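Local coordinates for glypican-1 (PDB 4YWT), which is a cell-surface proteoglycan that bears heparan sulfate and, through those chains, binds alpha-4 (V) collagen and takes part in Schwann cell myelination, at residues A[87-92]-A[236-241]; A[246-251]-A[272-277]. The protein carries 3 engineered substitutions. All coordinates share one frame; numbering follows the deposited sequence.

Contact 1: A[87-92]-A[236-241]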
loop_
_atom_site.group_PDB
_atom_site.type_symbol
_atom_site.label_atom_id
_atom_site.label_comp_id
_atom_site.label_asym_id
_atom_site.label_seq_id
_atom_site.Cartn_x
_atom_site.Cartn_y
_atom_site.Cartn_z
ATOM N N ALA A 87 -7.433 -17.664 -7.993
ATOM C CA ALA A 87 -6.980 -16.535 -8.803
ATOM C C ALA A 87 -6.948 -15.242 -7.984
ATOM O O ALA A 87 -5.915 -14.544 -7.913
ATOM C CB ALA A 87 -7.874 -16.368 -10.020
ATOM N N LEU A 88 -8.082 -14.946 -7.352
ATOM C CA LEU A 88 -8.229 -13.734 -6.553
ATOM C C LEU A 88 -7.144 -13.618 -5.483
ATOM O O LEU A 88 -6.431 -12.605 -5.408
ATOM C CB LEU A 88 -9.614 -13.695 -5.901
ATOM C CG LEU A 88 -10.004 -12.383 -5.217
ATOM C CD1 LEU A 88 -10.251 -11.289 -6.247
ATOM C CD2 LEU A 88 -11.223 -12.573 -4.328
ATOM N N ARG A 89 -7.003 -14.660 -4.666
ATOM C CA ARG A 89 -6.046 -14.604 -3.567
ATOM C C ARG A 89 -4.605 -14.616 -4.071
ATOM O O ARG A 89 -3.698 -14.156 -3.375
ATOM C CB ARG A 89 -6.264 -15.754 -2.582
ATOM C CG ARG A 89 -5.752 -15.432 -1.182
ATOM C CD ARG A 89 -5.703 -16.652 -0.282
ATOM N NE ARG A 89 -6.666 -17.672 -0.679
ATOM C CZ ARG A 89 -7.726 -18.021 0.043
ATOM N NH1 ARG A 89 -7.966 -17.427 1.205
ATOM N NH2 ARG A 89 -8.548 -18.962 -0.399
ATOM N N ASP A 90 -4.391 -15.136 -5.276
ATOM C CA ASP A 90 -3.070 -15.057 -5.897
ATOM C C ASP A 90 -2.720 -13.611 -6.238
ATOM O O ASP A 90 -1.647 -13.111 -5.860
ATOM C CB ASP A 90 -3.002 -15.926 -7.157
ATOM C CG ASP A 90 -2.637 -17.367 -6.853
ATOM O OD1 ASP A 90 -2.770 -17.787 -5.684
ATOM O OD2 ASP A 90 -2.207 -18.080 -7.785
ATOM N N SER A 91 -3.629 -12.939 -6.944
ATOM C CA SER A 91 -3.420 -11.530 -7.285
ATOM C C SER A 91 -3.192 -10.690 -6.019
ATOM O O SER A 91 -2.229 -9.891 -5.922
ATOM C CB SER A 91 -4.616 -10.995 -8.077
ATOM O OG SER A 91 -4.258 -9.855 -8.839
ATOM N N SER A 92 -4.076 -10.898 -5.043
ATOM C CA SER A 92 -3.953 -10.247 -3.746
ATOM C C SER A 92 -2.583 -10.502 -3.123
ATOM O O SER A 92 -1.972 -9.594 -2.566
ATOM C CB SER A 92 -5.051 -10.725 -2.795
ATOM O OG SER A 92 -4.870 -10.174 -1.502
ATOM N N VAL A 236 -9.086 -7.511 3.172
ATOM C CA VAL A 236 -10.053 -7.590 2.083
ATOM C C VAL A 236 -9.955 -8.934 1.369
ATOM O O VAL A 236 -10.966 -9.494 0.941
ATOM C CB VAL A 236 -9.850 -6.441 1.071
ATOM C CG1 VAL A 236 -10.619 -6.699 -0.217
ATOM C CG2 VAL A 236 -10.271 -5.118 1.691
ATOM N N ALA A 237 -8.736 -9.461 1.268
ATOM C CA ALA A 237 -8.514 -10.754 0.621
ATOM C C ALA A 237 -9.353 -11.879 1.235
ATOM O O ALA A 237 -9.629 -12.884 0.577
ATOM C CB ALA A 237 -7.040 -11.119 0.680
ATOM N N GLN A 238 -9.764 -11.704 2.486
ATOM C CA GLN A 238 -10.503 -12.741 3.200
ATOM C C GLN A 238 -12.015 -12.655 2.994
ATOM O O GLN A 238 -12.754 -13.521 3.458
ATOM C CB GLN A 238 -10.185 -12.678 4.696
ATOM C CG GLN A 238 -8.727 -12.958 5.039
ATOM C CD GLN A 238 -8.322 -14.403 4.798
ATOM O OE1 GLN A 238 -9.156 -15.255 4.489
ATOM N NE2 GLN A 238 -7.032 -14.684 4.939
ATOM N N VAL A 239 -12.472 -11.613 2.305
ATOM C CA VAL A 239 -13.894 -11.482 1.999
ATOM C C VAL A 239 -14.341 -12.598 1.058
ATOM O O VAL A 239 -13.846 -12.709 -0.064
ATOM C CB VAL A 239 -14.222 -10.118 1.364
ATOM C CG1 VAL A 239 -15.695 -10.050 0.990
ATOM C CG2 VAL A 239 -13.861 -8.990 2.320
ATOM N N PRO A 240 -15.281 -13.436 1.522
ATOM C CA PRO A 240 -15.733 -14.615 0.776
ATOM C C PRO A 240 -16.633 -14.277 -0.408
ATOM O O PRO A 240 -17.337 -13.267 -0.383
ATOM C CB PRO A 240 -16.507 -15.409 1.829
ATOM C CG PRO A 240 -17.046 -14.366 2.740
ATOM C CD PRO A 240 -15.985 -13.296 2.809
ATOM N N LEU A 241 -16.601 -15.123 -1.433
ATOM C CA LEU A 241 -17.500 -14.990 -2.572
ATOM C C LEU A 241 -18.897 -15.471 -2.196
ATOM O O LEU A 241 -19.048 -16.441 -1.454
ATOM C CB LEU A 241 -16.971 -15.778 -3.772
ATOM C CG LEU A 241 -15.637 -15.316 -4.360
ATOM C CD1 LEU A 241 -15.012 -16.416 -5.201
ATOM C CD2 LEU A 241 -15.828 -14.053 -5.186
#
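Arg89 and Ser92, on the helical segment 87-92, meet Gln238 and Ala237 of the loop 236-241. Earlier on the helix, Leu88 points at the loop but stays slightly apart. Leu88 CD2 lies 4.9 Å from Leu241 CD2, and both leucines also pack on Leu279. Arg89 reaches out from the side of its helix and bends at chi3 (-26°), which carries the guanidinium toward the turn. Arg89 NH1 comes 4.1 Å from Gln238 OE1. The oxygen sits at the edge of the guanidinium, near its plane, but too far off for a hydrogen bond. The guanidinium and amide planes are turned 59° apart. The loop opens with a type I beta turn from Val236 to Val239, closed by Val239 N to Val236 O. It ends helix 204-236 and starts the link to helix 243-253, so the contact sets that chain reversal against the long helix 70-129 of the mainly helical glypican core. Ser92, one turn further on, has OG anti to its own N (chi1 175°). This brings Ser92 OG to 3.2 Å from Ala237 CB, a close polar-to-methyl approach. Ser92 CB is 4.0 Å from Ala237 CB.

Contact 2: A[246-251]-A[272-277]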
loop_
_atom_site.group_PDB
_atom_site.type_symbol
_atom_site.label_atom_id
_atom_site.label_comp_id
_atom_site.label_asym_id
_atom_site.label_seq_id
_atom_site.Cartn_x
_atom_site.Cartn_y
_atom_site.Cartn_z
ATOM N N SER A 246 -21.138 -17.531 -6.999
ATOM C CA SER A 246 -20.801 -18.922 -7.275
ATOM C C SER A 246 -21.602 -19.464 -8.460
ATOM O O SER A 246 -21.037 -20.051 -9.390
ATOM C CB SER A 246 -21.042 -19.784 -6.034
ATOM O OG SER A 246 -20.471 -21.071 -6.187
ATOM N N ARG A 247 -22.916 -19.254 -8.429
ATOM C CA ARG A 247 -23.785 -19.701 -9.513
ATOM C C ARG A 247 -23.449 -19.006 -10.829
ATOM O O ARG A 247 -23.423 -19.639 -11.887
ATOM C CB ARG A 247 -25.255 -19.457 -9.168
ATOM C CG ARG A 247 -25.791 -20.313 -8.034
ATOM C CD ARG A 247 -27.282 -20.079 -7.821
ATOM N NE ARG A 247 -27.613 -18.660 -7.707
ATOM C CZ ARG A 247 -28.190 -17.948 -8.671
ATOM N NH1 ARG A 247 -28.497 -18.521 -9.825
ATOM N NH2 ARG A 247 -28.455 -16.664 -8.484
ATOM N N ALA A 248 -23.197 -17.701 -10.760
ATOM C CA ALA A 248 -22.880 -16.927 -11.956
ATOM C C ALA A 248 -21.557 -17.368 -12.578
ATOM O O ALA A 248 -21.391 -17.335 -13.798
ATOM C CB ALA A 248 -22.842 -15.448 -11.632
ATOM N N VAL A 249 -20.618 -17.778 -11.731
ATOM C CA VAL A 249 -19.316 -18.245 -12.188
ATOM C C VAL A 249 -19.443 -19.638 -12.791
ATOM O O VAL A 249 -18.820 -19.936 -13.811
ATOM C CB VAL A 249 -18.283 -18.253 -11.040
ATOM C CG1 VAL A 249 -17.059 -19.074 -11.414
ATOM C CG2 VAL A 249 -17.881 -16.831 -10.692
ATOM N N MET A 250 -20.258 -20.484 -12.166
ATOM C CA MET A 250 -20.550 -21.796 -12.734
ATOM C C MET A 250 -21.168 -21.644 -14.120
ATOM O O MET A 250 -20.795 -22.350 -15.058
ATOM C CB MET A 250 -21.487 -22.594 -11.825
ATOM C CG MET A 250 -22.062 -23.838 -12.488
ATOM S SD MET A 250 -20.782 -24.913 -13.165
ATOM C CE MET A 250 -21.761 -26.030 -14.164
ATOM N N LYS A 251 -22.107 -20.712 -14.242
ATOM C CA LYS A 251 -22.744 -20.429 -15.521
ATOM C C LYS A 251 -21.725 -19.903 -16.526
ATOM O O LYS A 251 -21.769 -20.236 -17.710
ATOM C CB LYS A 251 -23.880 -19.420 -15.341
ATOM C CG LYS A 251 -24.676 -19.139 -16.606
ATOM C CD LYS A 251 -26.089 -18.684 -16.276
ATOM C CE LYS A 251 -26.928 -18.511 -17.534
ATOM N NZ LYS A 251 -26.489 -17.342 -18.345
ATOM N N ARG A 272 -16.560 -10.172 -17.706
ATOM C CA ARG A 272 -16.348 -8.923 -16.992
ATOM C C ARG A 272 -17.583 -8.488 -16.215
ATOM O O ARG A 272 -17.463 -7.974 -15.108
ATOM C CB ARG A 272 -15.919 -7.822 -17.959
ATOM C CG ARG A 272 -14.428 -7.546 -17.921
ATOM C CD ARG A 272 -13.929 -6.991 -19.239
ATOM N NE ARG A 272 -12.781 -7.745 -19.732
ATOM C CZ ARG A 272 -12.257 -7.599 -20.945
ATOM N NH1 ARG A 272 -11.210 -8.327 -21.307
ATOM N NH2 ARG A 272 -12.779 -6.726 -21.794
ATOM N N ASN A 273 -18.765 -8.691 -16.786
ATOM C CA ASN A 273 -19.991 -8.389 -16.055
ATOM C C ASN A 273 -20.155 -9.329 -14.870
ATOM O O ASN A 273 -20.544 -8.903 -13.775
ATOM C CB ASN A 273 -21.209 -8.468 -16.972
ATOM C CG ASN A 273 -21.580 -7.122 -17.558
ATOM O OD1 ASN A 273 -20.863 -6.139 -17.375
ATOM N ND2 ASN A 273 -22.705 -7.066 -18.257
ATOM N N VAL A 274 -19.837 -10.602 -15.086
ATOM C CA VAL A 274 -19.899 -11.580 -14.005
ATOM C C VAL A 274 -18.980 -11.191 -12.848
ATOM O O VAL A 274 -19.421 -11.110 -11.700
ATOM C CB VAL A 274 -19.524 -12.992 -14.487
ATOM C CG1 VAL A 274 -19.416 -13.943 -13.305
ATOM C CG2 VAL A 274 -20.546 -13.498 -15.494
ATOM N N LEU A 275 -17.711 -10.935 -13.149
ATOM C CA LEU A 275 -16.749 -10.613 -12.097
ATOM C C LEU A 275 -17.025 -9.255 -11.454
ATOM O O LEU A 275 -16.783 -9.075 -10.262
ATOM C CB LEU A 275 -15.318 -10.659 -12.638
ATOM C CG LEU A 275 -14.823 -12.052 -13.036
ATOM C CD1 LEU A 275 -13.319 -12.051 -13.256
ATOM C CD2 LEU A 275 -15.213 -13.085 -11.989
ATOM N N LYS A 276 -17.533 -8.306 -12.235
ATOM C CA LYS A 276 -17.948 -7.019 -11.681
ATOM C C LYS A 276 -19.105 -7.217 -10.714
ATOM O O LYS A 276 -19.228 -6.493 -9.728
ATOM C CB LYS A 276 -18.345 -6.037 -12.784
ATOM C CG LYS A 276 -17.174 -5.272 -13.380
ATOM C CD LYS A 276 -17.635 -4.290 -14.442
ATOM C CE LYS A 276 -16.462 -3.516 -15.019
ATOM N NZ LYS A 276 -16.888 -2.236 -15.651
ATOM N N GLY A 277 -19.952 -8.200 -11.005
ATOM C CA GLY A 277 -21.012 -8.567 -10.086
ATOM C C GLY A 277 -20.450 -9.188 -8.819
ATOM O O GLY A 277 -20.865 -8.849 -7.711
#
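Val274 meets both Ala248 and Val249 through a single methyl, CG1. It buries the most surface in the contact, and its partners bury about half as much each. Its CG1 is anti to the backbone N (chi1 172°), which sends this branch across to helix 243-253. Val274 CG1 lies 4.1 Å from Ala248 CB. Ala248 O is just as near, 4.0 Å from Val274 CG1, so the methyl rests against backbone as well as side chain. Ala248 is also the point of closest backbone approach, with 6.5 Å between its CA and that of Val274. The small alanine side chain suits this spacing. Its methyl points at helix 268-278 and also packs on Val441.

Val249 enters from the next position. Val249 CG2 comes 4.2 Å from Val274 CG1, and the two valine side chains cross at about a right angle. Val249 also touches Cys278 and, on helix 70-129, Ser80 and Leu84. All three side chains are buried. The side-chain contacts are all apolar, and the one polar atom touched is the Ala248 carbonyl oxygen.

The two helices are also joined covalently by the Cys245-Cys278 disulfide, and Cys271 ties helix 268-278 to Cys400 of helix 391-404. Small apolar packing between short, disulfide-linked helices is the arrangement seen here in the cysteine-rich lobe of the glypican core.

How the contacts relate
Contact 2 is a core contact and contact 1 is only partly buried. Their chemistry follows this. Contact 2 is made by methyl groups, with one backbone carbonyl beside them, whereas contact 1 mixes a methyl with a hydroxyl and ends in a charged and an amide group at the exposed surface. Their centres are about 15 Å apart and they do not touch. They are joined by the chain, because the loop of contact 1 runs on into helix 243-253 of contact 2. They also share neighbours. Leu84 of helix 70-129 touches Leu241 and Val249, and Leu399 of helix 391-404 touches Ala87 and Leu275. One contact seats a loop on a helix, the other pairs two helices.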